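Local coordinates for Rho guanine nucleotide exchange factor 3 (Mus musculus, PDB 2Z0Q), which acts as a guanine nucleotide exchange factor for the small GTPases RhoA and RhoB, seen here through its DH-PH domains, at residues 24-27 / 28-31; 70-73 / 74-77; 99-102 / 103-106; 160-163 / 164-167. All coordinates share one frame; numbering follows the deposited sequence.

Contact 1. Residues 24-27 / 28-31; sequences IFEL and SQGE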
loop_
_atom_site.group_PDB
_atom_site.type_symbol
_atom_site.label_atom_id
_atom_site.label_comp_id
_atom_site.label_asym_id
_atom_site.label_seq_id
_atom_site.Cartn_x
_atom_site.Cartn_y
_atom_site.Cartn_z
ATOM N N ILE A 24 -23.910 9.019 10.841
ATOM C CA ILE A 24 -23.676 10.277 10.124
ATOM C C ILE A 24 -22.573 11.099 10.820
ATOM O O ILE A 24 -21.681 11.679 10.186
ATOM C CB ILE A 24 -24.979 11.071 10.047
ATOM C CG1 ILE A 24 -25.916 10.383 9.061
ATOM C CG2 ILE A 24 -24.720 12.526 9.600
ATOM C CD1 ILE A 24 -27.352 10.937 9.120
ATOM N N PHE A 25 -22.621 11.120 12.146
ATOM C CA PHE A 25 -21.614 11.866 12.882
ATOM C C PHE A 25 -20.232 11.236 12.656
ATOM O O PHE A 25 -19.247 11.944 12.451
ATOM C CB PHE A 25 -21.947 11.874 14.392
ATOM C CG PHE A 25 -21.247 12.966 15.144
ATOM C CD1 PHE A 25 -21.720 14.268 15.064
ATOM C CD2 PHE A 25 -20.087 12.712 15.843
ATOM C CE1 PHE A 25 -21.029 15.306 15.669
ATOM C CE2 PHE A 25 -19.378 13.759 16.460
ATOM C CZ PHE A 25 -19.857 15.037 16.360
ATOM N N GLU A 26 -20.182 9.898 12.677
ATOM C CA GLU A 26 -18.948 9.154 12.482
ATOM C C GLU A 26 -18.332 9.451 11.122
ATOM O O GLU A 26 -17.111 9.569 10.993
ATOM C CB GLU A 26 -19.210 7.646 12.631
ATOM C CG GLU A 26 -19.369 7.215 14.136
ATOM C CD GLU A 26 -20.157 5.924 14.333
ATOM O OE1 GLU A 26 -20.252 5.114 13.382
ATOM O OE2 GLU A 26 -20.692 5.714 15.451
ATOM N N LEU A 27 -19.188 9.522 10.098
ATOM C CA LEU A 27 -18.707 9.853 8.756
ATOM C C LEU A 27 -17.933 11.168 8.785
ATOM O O LEU A 27 -16.818 11.255 8.299
ATOM C CB LEU A 27 -19.888 10.016 7.799
ATOM C CG LEU A 27 -19.470 10.490 6.395
ATOM C CD1 LEU A 27 -18.594 9.421 5.769
ATOM C CD2 LEU A 27 -20.744 10.695 5.507
ATOM N N SER A 28 -18.510 12.199 9.374
ATOM C CA SER A 28 -17.804 13.480 9.376
ATOM C C SER A 28 -16.568 13.434 10.281
ATOM O O SER A 28 -15.528 14.054 9.972
ATOM C CB SER A 28 -18.738 14.629 9.800
ATOM O OG SER A 28 -18.719 14.736 11.202
ATOM N N GLN A 29 -16.629 12.690 11.379
ATOM C CA GLN A 29 -15.435 12.641 12.224
ATOM C C GLN A 29 -14.272 12.013 11.466
ATOM O O GLN A 29 -13.110 12.357 11.708
ATOM C CB GLN A 29 -15.658 11.836 13.514
ATOM C CG GLN A 29 -16.639 12.488 14.494
ATOM C CD GLN A 29 -16.726 11.718 15.817
ATOM O OE1 GLN A 29 -16.413 12.257 16.918
ATOM N NE2 GLN A 29 -17.129 10.448 15.721
ATOM N N GLY A 30 -14.569 11.076 10.560
ATOM C CA GLY A 30 -13.492 10.436 9.826
ATOM C C GLY A 30 -12.833 11.386 8.839
ATOM O O GLY A 30 -11.636 11.252 8.535
ATOM N N GLU A 31 -13.630 12.313 8.301
ATOM C CA GLU A 31 -13.121 13.323 7.365
ATOM C C GLU A 31 -12.171 14.220 8.194
ATOM O O GLU A 31 -11.036 14.520 7.788
ATOM C CB GLU A 31 -14.273 14.167 6.815
ATOM C CG GLU A 31 -15.261 13.356 5.929
ATOM C CD GLU A 31 -14.541 12.742 4.767
ATOM O OE1 GLU A 31 -13.792 13.476 4.103
ATOM O OE2 GLU A 31 -14.695 11.528 4.514
#
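Phe25 and Gln29 lie one turn apart on helix 15-51, the long opening helix of the all-helical DH domain, and pair along its outer side. With CG anti to its own backbone N (chi1 -161°), the phenyl group leans on toward the following turn, where the extended Gln29 chain crosses it at a slant. Gln29 CG packs 3.6 Å from Phe25 CE2, and the amide behind it is turned 56° from the ring plane. Its oxygen ends at the edge of the ring, near the ring plane, with Gln29 OE1 3.4 Å from Phe25 CE2. The inward side of the turn has a different character. Leu27 packs on Leu167 and Ile170 of helix 155-172, and Ser28 on Leu78 and Leu81 of helix 67-84. Glu31 bends at chi2, bringing its CG within 3.5 Å of Leu27 O, while its buried carboxylate is taken up by Arg159, Tyr163 and His74. Ordinary helical bonding carries the backbone, with Gly30 N donating to Glu26 O at 3.0 Å. One carbonyl does double duty: Phe25 O receives Gln29 N at 2.9 Å in the carbonyl plane and Ser28 OG at 3.1 Å, tilted 19° from it.

Contact 2. Residues 70-73 / 74-77; sequences LIPL and HEEL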
loop_
_atom_site.group_PDB
_atom_site.type_symbol
_atom_site.label_atom_id
_atom_site.label_comp_id
_atom_site.label_asym_id
_atom_site.label_seq_id
_atom_site.Cartn_x
_atom_site.Cartn_y
_atom_site.Cartn_z
ATOM N N LEU A 70 -5.365 16.515 -2.166
ATOM C CA LEU A 70 -6.518 15.799 -1.613
ATOM C C LEU A 70 -7.168 16.434 -0.396
ATOM O O LEU A 70 -8.363 16.240 -0.148
ATOM C CB LEU A 70 -6.118 14.383 -1.253
ATOM C CG LEU A 70 -5.478 13.595 -2.370
ATOM C CD1 LEU A 70 -5.175 12.198 -1.854
ATOM C CD2 LEU A 70 -6.414 13.540 -3.581
ATOM N N ILE A 71 -6.383 17.172 0.385
ATOM C CA ILE A 71 -6.917 17.802 1.577
ATOM C C ILE A 71 -8.153 18.649 1.307
ATOM O O ILE A 71 -9.142 18.533 2.024
ATOM C CB ILE A 71 -5.799 18.617 2.312
ATOM C CG1 ILE A 71 -4.733 17.630 2.805
ATOM C CG2 ILE A 71 -6.389 19.414 3.470
ATOM C CD1 ILE A 71 -3.484 18.271 3.471
ATOM N N PRO A 72 -8.130 19.507 0.261
ATOM C CA PRO A 72 -9.317 20.327 -0.005
ATOM C C PRO A 72 -10.587 19.516 -0.294
ATOM O O PRO A 72 -11.683 19.962 0.025
ATOM C CB PRO A 72 -8.899 21.186 -1.203
ATOM C CG PRO A 72 -7.398 21.232 -1.082
ATOM C CD PRO A 72 -7.023 19.855 -0.657
ATOM N N LEU A 73 -10.438 18.338 -0.887
ATOM C CA LEU A 73 -11.607 17.495 -1.211
ATOM C C LEU A 73 -12.398 17.091 0.043
ATOM O O LEU A 73 -13.629 17.103 0.067
ATOM C CB LEU A 73 -11.170 16.202 -1.909
ATOM C CG LEU A 73 -10.177 16.328 -3.053
ATOM C CD1 LEU A 73 -10.022 14.975 -3.711
ATOM C CD2 LEU A 73 -10.653 17.384 -4.019
ATOM N N HIS A 74 -11.654 16.692 1.057
ATOM C CA HIS A 74 -12.226 16.270 2.331
ATOM C C HIS A 74 -12.715 17.479 3.146
ATOM O O HIS A 74 -13.775 17.438 3.785
ATOM C CB HIS A 74 -11.175 15.399 3.045
ATOM C CG HIS A 74 -10.877 14.129 2.305
ATOM N ND1 HIS A 74 -11.761 13.068 2.269
ATOM C CD2 HIS A 74 -9.831 13.772 1.521
ATOM C CE1 HIS A 74 -11.276 12.119 1.490
ATOM N NE2 HIS A 74 -10.107 12.522 1.021
ATOM N N GLU A 75 -11.998 18.599 3.070
ATOM C CA GLU A 75 -12.452 19.779 3.770
ATOM C C GLU A 75 -13.785 20.193 3.192
ATOM O O GLU A 75 -14.666 20.641 3.929
ATOM C CB GLU A 75 -11.444 20.941 3.640
ATOM C CG GLU A 75 -10.117 20.673 4.338
ATOM C CD GLU A 75 -9.108 21.813 4.145
ATOM O OE1 GLU A 75 -8.743 22.109 2.985
ATOM O OE2 GLU A 75 -8.690 22.401 5.167
ATOM N N GLU A 76 -13.939 20.056 1.873
ATOM C CA GLU A 76 -15.199 20.423 1.246
ATOM C C GLU A 76 -16.309 19.503 1.737
ATOM O O GLU A 76 -17.393 19.972 2.044
ATOM C CB GLU A 76 -15.117 20.327 -0.275
ATOM C CG GLU A 76 -16.415 20.705 -0.971
ATOM C CD GLU A 76 -16.781 22.151 -0.755
ATOM O OE1 GLU A 76 -15.858 22.993 -0.690
ATOM O OE2 GLU A 76 -17.980 22.468 -0.663
ATOM N N LEU A 77 -16.052 18.202 1.819
ATOM C CA LEU A 77 -17.126 17.321 2.277
ATOM C C LEU A 77 -17.473 17.646 3.730
ATOM O O LEU A 77 -18.635 17.770 4.100
ATOM C CB LEU A 77 -16.728 15.849 2.138
ATOM C CG LEU A 77 -17.751 14.902 2.763
ATOM C CD1 LEU A 77 -19.119 15.097 2.136
ATOM C CD2 LEU A 77 -17.227 13.474 2.640
#
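His74 turns its imidazole back over the preceding turn of helix 67-84, in the DH helical bundle, with its CD2 3.3 Å from Leu70 O. CG lies beside the backbone N (chi1 -64°), which lays the ring along the buried flank. There Glu31 of helix 15-51 bonds to ND1 and Tyr108 of helix 107-125 to NE2. The helix is kinked at Pro72, and beside the kink Leu73 N makes a weak 3.0 Å bond to Leu70 O. The carbonyl of Leu73 is well used, for Leu73 O accepts Leu77 N at 3.2 Å and also the indole N-H of Trp101. On the outer flank Glu75 reaches back with an extended chain that slants over Ile71, its OE1 3.6 Å from Ile71 CG2 and 3.5 Å from Pro72 CA. Were Glu75 an alanine, Ile71 CG2 would probably lose this cover and Lys39 its long, weak ion-pair partner. In the main chain Glu75 N donates to Ile71 O at 3.0 Å, nearly straight. Held at both nitrogens, the imidazole has its rotation fixed, and the neighbouring carboxylate of Glu31 would probably favour a proton on ND1.

Contact 3. Residues 99-102 / 103-106; sequences VGWL and PCLS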
loop_
_atom_site.group_PDB
_atom_site.type_symbol
_atom_site.label_atom_id
_atom_site.label_comp_id
_atom_site.label_asym_id
_atom_site.label_seq_id
_atom_site.Cartn_x
_atom_site.Cartn_y
_atom_site.Cartn_z
ATOM N N VAL A 99 -23.861 12.500 -3.018
ATOM C CA VAL A 99 -23.974 12.362 -4.461
ATOM C C VAL A 99 -23.333 13.553 -5.202
ATOM O O VAL A 99 -22.649 13.371 -6.202
ATOM C CB VAL A 99 -25.431 12.200 -4.864
ATOM C CG1 VAL A 99 -25.552 12.275 -6.430
ATOM C CG2 VAL A 99 -25.924 10.802 -4.384
ATOM N N GLY A 100 -23.523 14.771 -4.698
ATOM C CA GLY A 100 -22.896 15.909 -5.369
ATOM C C GLY A 100 -21.393 16.009 -5.184
ATOM O O GLY A 100 -20.680 16.592 -6.015
ATOM N N TRP A 101 -20.886 15.470 -4.081
ATOM C CA TRP A 101 -19.458 15.526 -3.796
ATOM C C TRP A 101 -18.637 14.448 -4.494
ATOM O O TRP A 101 -17.513 14.692 -4.887
ATOM C CB TRP A 101 -19.244 15.438 -2.263
ATOM C CG TRP A 101 -17.811 15.358 -1.814
ATOM C CD1 TRP A 101 -16.926 16.406 -1.658
ATOM C CD2 TRP A 101 -17.092 14.172 -1.440
ATOM N NE1 TRP A 101 -15.712 15.933 -1.217
ATOM C CE2 TRP A 101 -15.785 14.571 -1.076
ATOM C CE3 TRP A 101 -17.434 12.804 -1.369
ATOM C CZ2 TRP A 101 -14.803 13.650 -0.647
ATOM C CZ3 TRP A 101 -16.450 11.882 -0.932
ATOM C CH2 TRP A 101 -15.158 12.315 -0.582
ATOM N N LEU A 102 -19.219 13.262 -4.679
ATOM C CA LEU A 102 -18.500 12.154 -5.311
ATOM C C LEU A 102 -17.603 12.400 -6.536
ATOM O O LEU A 102 -16.537 11.800 -6.643
ATOM C CB LEU A 102 -19.487 11.018 -5.675
ATOM C CG LEU A 102 -20.171 10.382 -4.490
ATOM C CD1 LEU A 102 -21.050 9.233 -4.926
ATOM C CD2 LEU A 102 -19.086 9.944 -3.531
ATOM N N PRO A 103 -18.043 13.223 -7.483
ATOM C CA PRO A 103 -17.226 13.479 -8.673
ATOM C C PRO A 103 -15.791 13.992 -8.361
ATOM O O PRO A 103 -14.889 13.757 -9.135
ATOM C CB PRO A 103 -18.057 14.509 -9.436
ATOM C CG PRO A 103 -19.433 14.108 -9.102
ATOM C CD PRO A 103 -19.362 13.869 -7.627
ATOM N N CYS A 104 -15.599 14.643 -7.213
ATOM C CA CYS A 104 -14.275 15.153 -6.895
ATOM C C CYS A 104 -13.303 14.040 -6.575
ATOM O O CYS A 104 -12.093 14.255 -6.562
ATOM C CB CYS A 104 -14.335 16.174 -5.755
ATOM S SG CYS A 104 -14.320 15.479 -4.145
ATOM N N LEU A 105 -13.822 12.831 -6.343
ATOM C CA LEU A 105 -12.952 11.690 -6.066
ATOM C C LEU A 105 -12.145 11.294 -7.304
ATOM O O LEU A 105 -11.297 10.420 -7.248
ATOM C CB LEU A 105 -13.763 10.487 -5.569
ATOM C CG LEU A 105 -14.285 10.591 -4.122
ATOM C CD1 LEU A 105 -14.966 9.326 -3.742
ATOM C CD2 LEU A 105 -13.147 10.888 -3.167
ATOM N N SER A 106 -12.416 11.938 -8.441
ATOM C CA SER A 106 -11.643 11.620 -9.627
ATOM C C SER A 106 -10.137 11.882 -9.331
ATOM O O SER A 106 -9.283 11.246 -9.912
ATOM C CB SER A 106 -12.104 12.471 -10.824
ATOM O OG SER A 106 -11.902 13.843 -10.593
#
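A thiol lies over an indole: Cys104 SG sits above one face of Trp101, 3.6 Å from the centroid of the five-membered ring and 25° off its normal. The sulfur is displaced toward the rim, so that Trp101 NE1 is the ring atom nearest to it, at 3.3 Å. Two torsions build this sulfur-aromatic contact. Trp101 has CG anti to its N (chi1 175°), which carries the indole toward the residues that follow, and Cys104 holds SG between its backbone N and carbonyl carbon, turned back to meet it. Farther along the same ring, Leu105 slants against the six-membered part, with CD2 3.6 Å from Trp101 CH2. Around these meetings the chain passes from helix into a 3-10 turn. Pro103 brings no N-H, and its CD lies 3.4 Å from Gly100 O. The next two amides reach back three residues rather than four: Cys104 N bonds to Trp101 O at 3.0 Å and Leu105 N to Leu102 O at 2.9 Å, the latter from well above the carbonyl plane. Leu102 meanwhile packs on Ala187, Ile190 and Ile191 of helix 180-213. Without the indole, as with an alanine here, Leu73 O would probably lose its donor, and the thiol and Leu105 the surface they rest on. The indole thus has two roles: its N-H ties this turn to helix 67-84, while its face offers a polarisable pi surface to the sulfur, probably a largely dispersive contact suited to a partly buried turn.

Contact 4. Residues 160-163 / 164-167; sequences LVKY and PLLL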
loop_
_atom_site.group_PDB
_atom_site.type_symbol
_atom_site.label_atom_id
_atom_site.label_comp_id
_atom_site.label_asym_id
_atom_site.label_seq_id
_atom_site.Cartn_x
_atom_site.Cartn_y
_atom_site.Cartn_z
ATOM N N LEU A 160 -10.672 5.762 1.051
ATOM C CA LEU A 160 -11.497 5.497 -0.126
ATOM C C LEU A 160 -12.155 4.116 -0.048
ATOM O O LEU A 160 -13.338 3.962 -0.293
ATOM C CB LEU A 160 -10.653 5.583 -1.395
ATOM C CG LEU A 160 -11.430 5.311 -2.665
ATOM C CD1 LEU A 160 -12.265 6.536 -3.029
ATOM C CD2 LEU A 160 -10.417 4.993 -3.775
ATOM N N VAL A 161 -11.353 3.118 0.293
ATOM C CA VAL A 161 -11.809 1.738 0.382
ATOM C C VAL A 161 -12.894 1.528 1.420
ATOM O O VAL A 161 -13.739 0.634 1.273
ATOM C CB VAL A 161 -10.573 0.807 0.660
ATOM C CG1 VAL A 161 -10.981 -0.528 1.299
ATOM C CG2 VAL A 161 -9.830 0.597 -0.618
ATOM N N LYS A 162 -12.882 2.379 2.443
ATOM C CA LYS A 162 -13.814 2.304 3.547
ATOM C C LYS A 162 -15.115 3.054 3.304
ATOM O O LYS A 162 -16.078 2.871 4.045
ATOM C CB LYS A 162 -13.156 2.842 4.827
ATOM C CG LYS A 162 -13.820 2.337 6.106
ATOM C CD LYS A 162 -13.030 2.768 7.361
ATOM C CE LYS A 162 -13.767 2.362 8.640
ATOM N NZ LYS A 162 -13.106 2.973 9.822
ATOM N N TYR A 163 -15.211 3.858 2.237
ATOM C CA TYR A 163 -16.455 4.618 2.088
ATOM C C TYR A 163 -17.717 3.736 1.944
ATOM O O TYR A 163 -18.755 4.038 2.518
ATOM C CB TYR A 163 -16.374 5.609 0.907
ATOM C CG TYR A 163 -15.720 6.939 1.252
ATOM C CD1 TYR A 163 -16.202 7.723 2.309
ATOM C CD2 TYR A 163 -14.636 7.423 0.515
ATOM C CE1 TYR A 163 -15.629 8.938 2.625
ATOM C CE2 TYR A 163 -14.062 8.625 0.818
ATOM C CZ TYR A 163 -14.554 9.390 1.882
ATOM O OH TYR A 163 -13.961 10.593 2.217
ATOM N N PRO A 164 -17.646 2.642 1.149
ATOM C CA PRO A 164 -18.854 1.821 1.027
ATOM C C PRO A 164 -19.364 1.354 2.426
ATOM O O PRO A 164 -20.561 1.424 2.722
ATOM C CB PRO A 164 -18.394 0.652 0.141
ATOM C CG PRO A 164 -17.371 1.285 -0.749
ATOM C CD PRO A 164 -16.587 2.187 0.239
ATOM N N LEU A 165 -18.440 0.891 3.258
ATOM C CA LEU A 165 -18.783 0.414 4.601
ATOM C C LEU A 165 -19.428 1.535 5.433
ATOM O O LEU A 165 -20.453 1.341 6.084
ATOM C CB LEU A 165 -17.491 -0.084 5.299
ATOM C CG LEU A 165 -17.577 -0.571 6.757
ATOM C CD1 LEU A 165 -16.288 -1.421 7.092
ATOM C CD2 LEU A 165 -17.693 0.596 7.697
ATOM N N LEU A 166 -18.819 2.716 5.381
ATOM C CA LEU A 166 -19.313 3.847 6.170
ATOM C C LEU A 166 -20.665 4.358 5.695
ATOM O O LEU A 166 -21.538 4.664 6.513
ATOM C CB LEU A 166 -18.292 4.993 6.123
ATOM C CG LEU A 166 -16.923 4.778 6.724
ATOM C CD1 LEU A 166 -15.963 5.968 6.279
ATOM C CD2 LEU A 166 -17.090 4.744 8.255
ATOM N N LEU A 167 -20.841 4.479 4.372
ATOM C CA LEU A 167 -22.123 4.951 3.868
ATOM C C LEU A 167 -23.196 3.865 4.058
ATOM O O LEU A 167 -24.342 4.186 4.274
ATOM C CB LEU A 167 -22.028 5.317 2.380
ATOM C CG LEU A 167 -20.973 6.379 2.087
ATOM C CD1 LEU A 167 -21.162 6.890 0.622
ATOM C CD2 LEU A 167 -21.087 7.534 3.077
HETATM O O HOH W 1 -15.903 -0.610 2.431
#
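Leu166 lies across the aliphatic stem of Lys162, with CG 4.0 Å from Lys162 CG and CD2 4.1 Å from Lys162 CE. The lysine can offer that stem because its CG is turned beside the carbonyl carbon (chi1 -158°) and the chain beyond is extended, standing out from helix 155-172. On its other flank Leu166 meets Tyr163 more loosely, the two CD1 atoms being 4.3 Å apart. Tyr163 points its ring into the bundle, touching Ile191 of helix 180-213 and bonding through OH to Glu31 of helix 15-51. Leu167, also turned inward, packs on Ala187 and Ile188, and its CG stands 3.3 Å from Tyr163 O. The sequence from Tyr163 to Leu167, a tyrosine and a proline followed by leucines, matches the helix that in related DH domains contributes to the GTPase-binding surface, and probably does so here. Pro164 kinks it. Having no N-H, the proline leaves Leu160 O to accept Tyr163 N instead, at 3.1 Å, and at the kink a water steps in, donating to Val161 O at 2.8 Å and accepting from Leu165 N. Beyond it regular bonding resumes with nearly straight bonds: Leu166 N to Lys162 O, and Leu167 N to Tyr163 O at 2.8 Å with an N-H...O angle of 173°. At the kink, then, the water takes up Val161 O and Leu165 N on the exposed side, while the buried side is held by apolar packing and one tyrosine hydroxyl.

All four contacts are local turns in the DH helical bundle, each part buried and part exposed, and their inward residues converge. Glu31 of contact 1 is the shared polar centre, bonding His74 of contact 2 and the hydroxyl of Tyr163 in contact 4, while Trp101 of contact 3 bonds Leu73 O and so ties contact 3 to contact 2. The outward sides differ: contact 1 places a ring against an amide, contact 2 a carboxylate chain against isoleucine, contact 4 a lysine stem against leucine. Prolines also act differently, kinking the continuing helices of contacts 2 and 4 but standing in the 3-10 turn of contact 3. Contact 1 has none.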